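PDB 5BVR: alpha-actinin-like protein 1 from Schizosaccharomyces pombe, which binds actin filaments and takes part in forming and organising the actin ring during cytokinesis and septation. Local coordinates for residues A[163-168]-A[196-201]; A[171-176]-A[191-196]. All blocks are in the same frame, centred on the assembly; numbering follows the deposited sequence.

How the contacts relate
Both contacts lie in the second calponin-homology domain of the actin-binding domain, with centres about 6 Å apart. Both use helix 183-198 and share Lys-196. Contact 1 joins its C-terminal end to helix 159-168. Contact 2 is nested inside the chain loop closed by contact 1 and lays the connecting loop on the same helix. The two meet at a probable hydrogen bond from Ile-200 N to Ala-194 O (3.0 Å). Packing links them too, since Leu-173 and Ile-193 of contact 2 both touch Ile-165 of contact 1. A zinc ion sits on His-168 of contact 1, about 10 Å from the side chain of Leu-172 in contact 2.

Contact 1 of 2, residues A[163-168]-A[196-201]; sequences ALIHQH and KSIGIP. With ZN (zinc ion), chain B.
A small apolar contact between two helix ends joins Ile-165 and His-168 to Ile-198 in the second calponin-homology domain. The residues come from the last turns of helices 159-168 and 183-198. No hydrogen bond crosses between 163-168 and 196-201. Ile-198 reaches over with its end methyl, CD1, which meets the branch methyl CG2 of Ile-165 at 4.1 Å. The two isoleucines cross obliquely. In Ile-198, CG1 lies anti to the carbonyl carbon (chi1 -40°) and the chain then runs extended, which carries CD1 across to helix 159-168. The same methyl comes within 4.5 Å of His-168 CD2, a looser approach made obliquely to the ring.

The imidazole also holds a metal: His-168 ND1 binds a zinc ion at 1.9 Å, while CD2 is the ring atom nearest Ile-198. Two waters and Asp-235 OD2 complete the zinc ligands seen here. Water 1, bound to the zinc, also accepts a long hydrogen bond from Gln-167 NE2 (3.3 Å). The same amide nitrogen donates to Leu-164 O (2.9 Å), in the carbonyl plane and on a lone pair. That bond is bent (142° at the hydrogen), and Leu-164 O is tilted from the amide plane. This folds the Gln-167 side chain back on its own helix, beside the metal.

Gly-199 is the first residue to leave helical backbone angles, with a positive phi of 69°. Around the contact, helix 217-234 adds Phe-231, whose ring stacks with that of His-168, and Leu-234, which touches Ile-198. Ile-165 also packs on Ala-190 of helix 183-198.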
ATOM      1  N   ALA A 163      -3.723  16.124 -10.148  1.00 17.37           N
ATOM      2  CA  ALA A 163      -4.226  15.935 -11.509  1.00 18.48           C
ATOM      3  C   ALA A 163      -5.072  14.673 -11.573  1.00 17.60           C
ATOM      4  O   ALA A 163      -6.116  14.663 -12.242  1.00 17.90           O
ATOM      5  CB  ALA A 163      -3.091  15.844 -12.489  1.00 18.42           C
ATOM      6  N   LEU A 164      -4.642  13.607 -10.894  1.00 15.16           N
ATOM      7  CA  LEU A 164      -5.429  12.376 -10.899  1.00 15.08           C
ATOM      8  C   LEU A 164      -6.816  12.630 -10.350  1.00 19.73           C
ATOM      9  O   LEU A 164      -7.795  12.157 -10.899  1.00 18.86           O
ATOM     10  CB  LEU A 164      -4.734  11.296 -10.077  1.00 15.18           C
ATOM     11  CG  LEU A 164      -3.612  10.513 -10.744  1.00 16.84           C
ATOM     12  CD1 LEU A 164      -2.995   9.551  -9.727  1.00 19.45           C
ATOM     13  CD2 LEU A 164      -4.086   9.740 -11.949  1.00 20.30           C
ATOM     14  N   ILE A 165      -6.896  13.369  -9.250  1.00 16.06           N
ATOM     15  CA  ILE A 165      -8.174  13.668  -8.623  1.00 18.19           C
ATOM     16  C   ILE A 165      -9.012  14.556  -9.540  1.00 18.47           C
ATOM     17  O   ILE A 165     -10.193  14.277  -9.784  1.00 20.33           O
ATOM     18  CB  ILE A 165      -7.981  14.354  -7.268  1.00 19.16           C
ATOM     19  CG1 ILE A 165      -7.341  13.357  -6.296  1.00 19.93           C
ATOM     20  CG2 ILE A 165      -9.314  14.832  -6.711  1.00 23.28           C
ATOM     21  CD1 ILE A 165      -6.885  13.983  -5.009  1.00 22.64           C
ATOM     22  N   HIS A 166      -8.408  15.621 -10.043  1.00 19.35           N
ATOM     23  CA  HIS A 166      -9.131  16.542 -10.907  1.00 19.84           C
ATOM     24  C   HIS A 166      -9.733  15.866 -12.148  1.00 20.44           C
ATOM     25  O   HIS A 166     -10.891  16.149 -12.527  1.00 21.96           O
ATOM     26  CB  HIS A 166      -8.215  17.697 -11.324  1.00 20.18           C
ATOM     27  CG  HIS A 166      -8.834  18.644 -12.292  1.00 22.59           C
ATOM     28  ND1 HIS A 166      -8.416  18.731 -13.601  1.00 23.49           N
ATOM     29  CD2 HIS A 166      -9.829  19.549 -12.148  1.00 26.15           C
ATOM     30  CE1 HIS A 166      -9.138  19.649 -14.225  1.00 27.33           C
ATOM     31  NE2 HIS A 166      -9.987  20.175 -13.361  1.00 27.36           N
ATOM     32  N   GLN A 167      -8.980  15.001 -12.813  1.00 20.26           N
ATOM     33  CA  GLN A 167      -9.486  14.413 -14.050  1.00 22.02           C
ATOM     34  C   GLN A 167     -10.620  13.435 -13.762  1.00 21.28           C
ATOM     35  O   GLN A 167     -11.527  13.266 -14.579  1.00 24.28           O
ATOM     36  CB  GLN A 167      -8.393  13.767 -14.893  1.00 21.77           C
ATOM     37  CG  GLN A 167      -7.639  12.650 -14.237  1.00 19.00           C
ATOM     38  CD  GLN A 167      -8.357  11.334 -14.332  1.00 19.05           C
ATOM     39  OE1 GLN A 167      -8.981  11.030 -15.357  1.00 22.69           O
ATOM     40  NE2 GLN A 167      -8.236  10.521 -13.276  1.00 20.79           N
ATOM     41  N   HIS A 168     -10.597  12.848 -12.569  1.00 20.25           N
ATOM     42  CA  HIS A 168     -11.639  11.910 -12.175  1.00 21.47           C
ATOM     43  C   HIS A 168     -12.881  12.646 -11.650  1.00 25.47           C
ATOM     44  O   HIS A 168     -14.021  12.242 -11.930  1.00 26.40           O
ATOM     45  CB  HIS A 168     -11.047  10.951 -11.135  1.00 20.13           C
ATOM     46  CG  HIS A 168     -12.055  10.110 -10.420  1.00 20.87           C
ATOM     47  ND1 HIS A 168     -12.731   9.049 -11.013  1.00 19.74           N
ATOM     48  CD2 HIS A 168     -12.510  10.206  -9.154  1.00 23.61           C
ATOM     49  CE1 HIS A 168     -13.525   8.508 -10.097  1.00 24.10           C
ATOM     50  NE2 HIS A 168     -13.429   9.206  -8.977  1.00 23.11           N
ATOM     51  N   LYS A 196     -11.313  12.249   2.169  1.00 21.38           N
ATOM     52  CA  LYS A 196     -12.639  12.711   2.613  1.00 24.16           C
ATOM     53  C   LYS A 196     -13.743  12.453   1.592  1.00 30.33           C
ATOM     54  O   LYS A 196     -14.888  12.187   1.971  1.00 29.70           O
ATOM     55  CB  LYS A 196     -12.574  14.193   2.967  1.00 33.51           C
ATOM     56  CG  LYS A 196     -13.884  14.780   3.449  1.00 52.57           C
ATOM     57  CD  LYS A 196     -13.725  16.250   3.820  1.00 60.81           C
ATOM     58  CE  LYS A 196     -15.037  16.847   4.305  1.00 63.80           C
ATOM     59  NZ  LYS A 196     -16.112  16.720   3.283  1.00 64.00           N
ATOM     60  N   SER A 197     -13.417  12.535   0.308  1.00 25.10           N
ATOM     61  CA  SER A 197     -14.431  12.509  -0.735  1.00 24.50           C
ATOM     62  C   SER A 197     -14.391  11.237  -1.572  1.00 28.63           C
ATOM     63  O   SER A 197     -15.381  10.895  -2.227  1.00 29.64           O
ATOM     64  CB  SER A 197     -14.310  13.728  -1.655  1.00 27.02           C
ATOM     65  OG  SER A 197     -14.533  14.930  -0.942  1.00 33.34           O
ATOM     66  N   ILE A 198     -13.264  10.530  -1.555  1.00 24.68           N
ATOM     67  CA  ILE A 198     -13.095   9.384  -2.438  1.00 22.15           C
ATOM     68  C   ILE A 198     -12.816   8.096  -1.651  1.00 23.71           C
ATOM     69  O   ILE A 198     -12.707   7.020  -2.243  1.00 28.59           O
ATOM     70  CB  ILE A 198     -12.013   9.642  -3.510  1.00 21.48           C
ATOM     71  CG1 ILE A 198     -12.127  11.079  -4.025  1.00 24.13           C
ATOM     72  CG2 ILE A 198     -12.135   8.615  -4.668  1.00 25.30           C
ATOM     73  CD1 ILE A 198     -11.140  11.488  -5.091  1.00 26.45           C
ATOM     74  N   GLY A 199     -12.732   8.200  -0.325  1.00 23.58           N
ATOM     75  CA  GLY A 199     -12.519   7.034   0.531  1.00 22.91           C
ATOM     76  C   GLY A 199     -11.143   6.388   0.430  1.00 20.68           C
ATOM     77  O   GLY A 199     -10.962   5.220   0.811  1.00 25.96           O
ATOM     78  N   ILE A 200     -10.174   7.125  -0.101  1.00 19.61           N
ATOM     79  CA  ILE A 200      -8.824   6.606  -0.258  1.00 19.39           C
ATOM     80  C   ILE A 200      -8.052   6.813   1.060  1.00 21.31           C
ATOM     81  O   ILE A 200      -7.838   7.951   1.470  1.00 21.75           O
ATOM     82  CB  ILE A 200      -8.114   7.317  -1.418  1.00 17.93           C
ATOM     83  CG1 ILE A 200      -8.739   6.894  -2.758  1.00 19.92           C
ATOM     84  CG2 ILE A 200      -6.615   7.010  -1.406  1.00 18.50           C
ATOM     85  CD1 ILE A 200      -8.423   7.826  -3.944  1.00 19.78           C
ATOM     86  N   PRO A 201      -7.617   5.721   1.710  1.00 19.84           N
ATOM     87  CA  PRO A 201      -6.968   5.878   3.015  1.00 18.07           C
ATOM     88  C   PRO A 201      -5.636   6.594   2.901  1.00 18.14           C
ATOM     89  O   PRO A 201      -4.911   6.417   1.926  1.00 17.27           O
ATOM     90  CB  PRO A 201      -6.747   4.431   3.469  1.00 18.98           C
ATOM     91  CG  PRO A 201      -6.598   3.656   2.224  1.00 22.12           C
ATOM     92  CD  PRO A 201      -7.556   4.323   1.238  1.00 20.74           C
TER
HETATM   93 ZN    ZN B 301     -12.479   8.249 -12.700  0.93 19.42          ZN
HETATM   94  O   HOH W   1     -10.288   7.944 -13.244  1.00 11.49           O
HETATM   95  O   HOH W   2     -13.263   9.493 -14.068  1.00 24.42           O

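Contact 2 of 2, residues A[171-176]-A[191-196]; sequences DLLDYN and FDIAQK
Ile-193 overlaps Leu-172 and Leu-173 with its two separate branches. This is loop-on-helix packing in the second calponin-homology domain: 171-176 belongs to the connection between helices 159-168 and 183-198, and 191-196 lies on the second of these. No hydrogen bond joins the two segments.

The branch methyl CG2 of Ile-193 meets Leu-172 CB at 4.0 Å, and Leu-172 CD1 is only slightly farther. Here the two side chains lie alongside one another and point opposite ways. The other branch of Ile-193 goes to Leu-173. Its CG1 stands anti to the carbonyl carbon (chi1 -68°), and the extended chain brings CD1 to Leu-173 CD1 at 3.7 Å. Leu-173 lies across the end of Ile-193, with its CB and CG almost as near. With an alanine here in place of Ile-193 both branches are gone, and a gap would probably open facing Leu-172 and Leu-173, leaving the loop held less firmly to the helix.

Beyond the pair of segments, Leu-173 also packs on Leu-189, while Leu-172 touches Ser-197 and Ile-198. Farther along the loop, Tyr-175 packs on Cys-162 and Ala-163, so the loop bridges both helices. The closest approach between the segments involves backbone: Ile-193 CD1 lies 3.4 Å from Leu-172 O.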
ATOM      1  N   ASP A 171     -15.112  18.537 -10.152  1.00 25.13           N
ATOM      2  CA  ASP A 171     -15.853  19.286  -9.156  1.00 30.05           C
ATOM      3  C   ASP A 171     -15.191  19.301  -7.776  1.00 26.76           C
ATOM      4  O   ASP A 171     -15.503  20.180  -6.966  1.00 33.15           O
ATOM      5  CB  ASP A 171     -17.268  18.713  -9.021  1.00 25.68           C
ATOM      6  CG  ASP A 171     -17.271  17.257  -8.635  1.00 38.29           C
ATOM      7  OD1 ASP A 171     -16.743  16.427  -9.417  1.00 30.95           O
ATOM      8  OD2 ASP A 171     -17.826  16.943  -7.562  1.00 42.67           O
ATOM      9  N   LEU A 172     -14.264  18.369  -7.509  1.00 31.39           N
ATOM     10  CA  LEU A 172     -13.674  18.240  -6.166  1.00 27.51           C
ATOM     11  C   LEU A 172     -12.389  19.038  -5.957  1.00 36.04           C
ATOM     12  O   LEU A 172     -12.033  19.395  -4.832  1.00 33.24           O
ATOM     13  CB  LEU A 172     -13.360  16.781  -5.846  1.00 31.02           C
ATOM     14  CG  LEU A 172     -14.553  15.909  -5.488  1.00 38.06           C
ATOM     15  CD1 LEU A 172     -14.054  14.506  -5.199  1.00 36.62           C
ATOM     16  CD2 LEU A 172     -15.334  16.472  -4.292  1.00 37.03           C
ATOM     17  N   LEU A 173     -11.684  19.308  -7.041  1.00 32.95           N
ATOM     18  CA  LEU A 173     -10.356  19.890  -6.937  1.00 32.44           C
ATOM     19  C   LEU A 173     -10.172  20.705  -8.196  1.00 32.37           C
ATOM     20  O   LEU A 173     -10.069  20.133  -9.277  1.00 34.73           O
ATOM     21  CB  LEU A 173      -9.301  18.775  -6.814  1.00 34.10           C
ATOM     22  CG  LEU A 173      -7.904  19.161  -6.303  1.00 34.99           C
ATOM     23  CD1 LEU A 173      -7.128  17.935  -5.831  1.00 31.91           C
ATOM     24  CD2 LEU A 173      -7.110  19.857  -7.354  1.00 30.81           C
ATOM     25  N   ASP A 174     -10.165  22.027  -8.049  1.00 32.95           N
ATOM     26  CA  ASP A 174      -9.953  22.952  -9.159  1.00 31.67           C
ATOM     27  C   ASP A 174      -8.465  23.106  -9.475  1.00 30.58           C
ATOM     28  O   ASP A 174      -7.797  24.019  -8.975  1.00 32.12           O
ATOM     29  CB  ASP A 174     -10.563  24.316  -8.828  1.00 40.05           C
ATOM     30  CG  ASP A 174     -10.519  25.283  -9.996  1.00 51.46           C
ATOM     31  OD1 ASP A 174      -9.884  24.967 -11.024  1.00 47.82           O
ATOM     32  OD2 ASP A 174     -11.120  26.375  -9.874  1.00 59.28           O
ATOM     33  N   TYR A 175      -7.972  22.234 -10.344  1.00 29.67           N
ATOM     34  CA  TYR A 175      -6.546  22.131 -10.639  1.00 24.93           C
ATOM     35  C   TYR A 175      -5.945  23.438 -11.182  1.00 25.28           C
ATOM     36  O   TYR A 175      -4.838  23.832 -10.814  1.00 27.37           O
ATOM     37  CB  TYR A 175      -6.338  21.008 -11.654  1.00 24.69           C
ATOM     38  CG  TYR A 175      -4.899  20.735 -11.964  1.00 24.72           C
ATOM     39  CD1 TYR A 175      -4.164  19.842 -11.192  1.00 22.86           C
ATOM     40  CD2 TYR A 175      -4.254  21.388 -13.004  1.00 21.91           C
ATOM     41  CE1 TYR A 175      -2.842  19.596 -11.459  1.00 23.09           C
ATOM     42  CE2 TYR A 175      -2.940  21.153 -13.285  1.00 23.60           C
ATOM     43  CZ  TYR A 175      -2.229  20.259 -12.511  1.00 24.33           C
ATOM     44  OH  TYR A 175      -0.910  20.039 -12.793  1.00 25.38           O
ATOM     45  N   ASN A 176      -6.678  24.105 -12.065  1.00 31.81           N
ATOM     46  CA  ASN A 176      -6.155  25.300 -12.709  1.00 34.68           C
ATOM     47  C   ASN A 176      -6.003  26.487 -11.763  1.00 33.90           C
ATOM     48  O   ASN A 176      -5.283  27.437 -12.070  1.00 38.54           O
ATOM     49  CB  ASN A 176      -7.031  25.662 -13.902  1.00 37.52           C
ATOM     50  CG  ASN A 176      -7.024  24.579 -14.952  1.00 43.12           C
ATOM     51  OD1 ASN A 176      -5.978  23.998 -15.246  1.00 38.22           O
ATOM     52  ND2 ASN A 176      -8.196  24.274 -15.503  1.00 56.94           N
ATOM     53  N   PHE A 191      -4.253  14.697  -0.684  1.00 18.76           N
ATOM     54  CA  PHE A 191      -4.412  13.622   0.283  1.00 19.57           C
ATOM     55  C   PHE A 191      -5.726  13.783   1.045  1.00 19.39           C
ATOM     56  O   PHE A 191      -6.396  12.783   1.322  1.00 19.80           O
ATOM     57  CB  PHE A 191      -3.244  13.584   1.266  1.00 18.80           C
ATOM     58  CG  PHE A 191      -1.934  13.142   0.666  1.00 16.13           C
ATOM     59  CD1 PHE A 191      -1.780  12.896  -0.701  1.00 14.99           C
ATOM     60  CD2 PHE A 191      -0.840  12.948   1.496  1.00 16.88           C
ATOM     61  CE1 PHE A 191      -0.532  12.471  -1.204  1.00 16.99           C
ATOM     62  CE2 PHE A 191       0.375  12.541   0.991  1.00 18.56           C
ATOM     63  CZ  PHE A 191       0.518  12.295  -0.353  1.00 17.65           C
ATOM     64  N   ASP A 192      -6.080  15.023   1.380  1.00 19.75           N
ATOM     65  CA  ASP A 192      -7.305  15.303   2.141  1.00 22.26           C
ATOM     66  C   ASP A 192      -8.552  15.004   1.309  1.00 21.83           C
ATOM     67  O   ASP A 192      -9.491  14.355   1.776  1.00 21.70           O
ATOM     68  CB  ASP A 192      -7.344  16.772   2.560  1.00 25.55           C
ATOM     69  CG  ASP A 192      -6.383  17.107   3.675  1.00 28.59           C
ATOM     70  OD1 ASP A 192      -5.834  16.184   4.306  1.00 32.94           O
ATOM     71  OD2 ASP A 192      -6.186  18.325   3.929  1.00 31.32           O
ATOM     72  N   ILE A 193      -8.567  15.475   0.077  1.00 23.04           N
ATOM     73  CA  ILE A 193      -9.712  15.248  -0.791  1.00 21.30           C
ATOM     74  C   ILE A 193      -9.874  13.760  -1.105  1.00 22.14           C
ATOM     75  O   ILE A 193     -10.986  13.228  -1.038  1.00 20.69           O
ATOM     76  CB  ILE A 193      -9.599  16.062  -2.071  1.00 22.97           C
ATOM     77  CG1 ILE A 193      -9.732  17.551  -1.748  1.00 23.42           C
ATOM     78  CG2 ILE A 193     -10.666  15.654  -3.065  1.00 21.65           C
ATOM     79  CD1 ILE A 193      -9.404  18.455  -2.917  1.00 25.40           C
ATOM     80  N   ALA A 194      -8.780  13.085  -1.445  1.00 18.30           N
ATOM     81  CA  ALA A 194      -8.800  11.636  -1.676  1.00 17.77           C
ATOM     82  C   ALA A 194      -9.437  10.897  -0.506  1.00 22.40           C
ATOM     83  O   ALA A 194     -10.286  10.018  -0.683  1.00 20.49           O
ATOM     84  CB  ALA A 194      -7.388  11.131  -1.908  1.00 19.47           C
ATOM     85  N   GLN A 195      -9.040  11.261   0.706  1.00 19.40           N
ATOM     86  CA  GLN A 195      -9.570  10.575   1.885  1.00 23.48           C
ATOM     87  C   GLN A 195     -11.022  10.956   2.148  1.00 21.97           C
ATOM     88  O   GLN A 195     -11.878  10.085   2.306  1.00 26.74           O
ATOM     89  CB  GLN A 195      -8.707  10.881   3.103  1.00 23.01           C
ATOM     90  CG  GLN A 195      -9.045  10.063   4.323  1.00 29.83           C
ATOM     91  CD  GLN A 195     -10.112  10.711   5.164  1.00 50.70           C
ATOM     92  OE1 GLN A 195      -9.985  11.873   5.560  1.00 55.81           O
ATOM     93  NE2 GLN A 195     -11.178   9.966   5.443  1.00 51.18           N
ATOM     94  N   LYS A 196     -11.313  12.249   2.169  1.00 21.38           N
ATOM     95  CA  LYS A 196     -12.639  12.711   2.613  1.00 24.16           C
ATOM     96  C   LYS A 196     -13.743  12.453   1.592  1.00 30.33           C
ATOM     97  O   LYS A 196     -14.888  12.187   1.971  1.00 29.70           O
ATOM     98  CB  LYS A 196     -12.574  14.193   2.967  1.00 33.51           C
ATOM     99  CG  LYS A 196     -13.884  14.780   3.449  1.00 52.57           C
ATOM    100  CD  LYS A 196     -13.725  16.250   3.820  1.00 60.81           C
ATOM    101  CE  LYS A 196     -15.037  16.847   4.305  1.00 63.80           C
ATOM    102  NZ  LYS A 196     -16.112  16.720   3.283  1.00 64.00           N
TER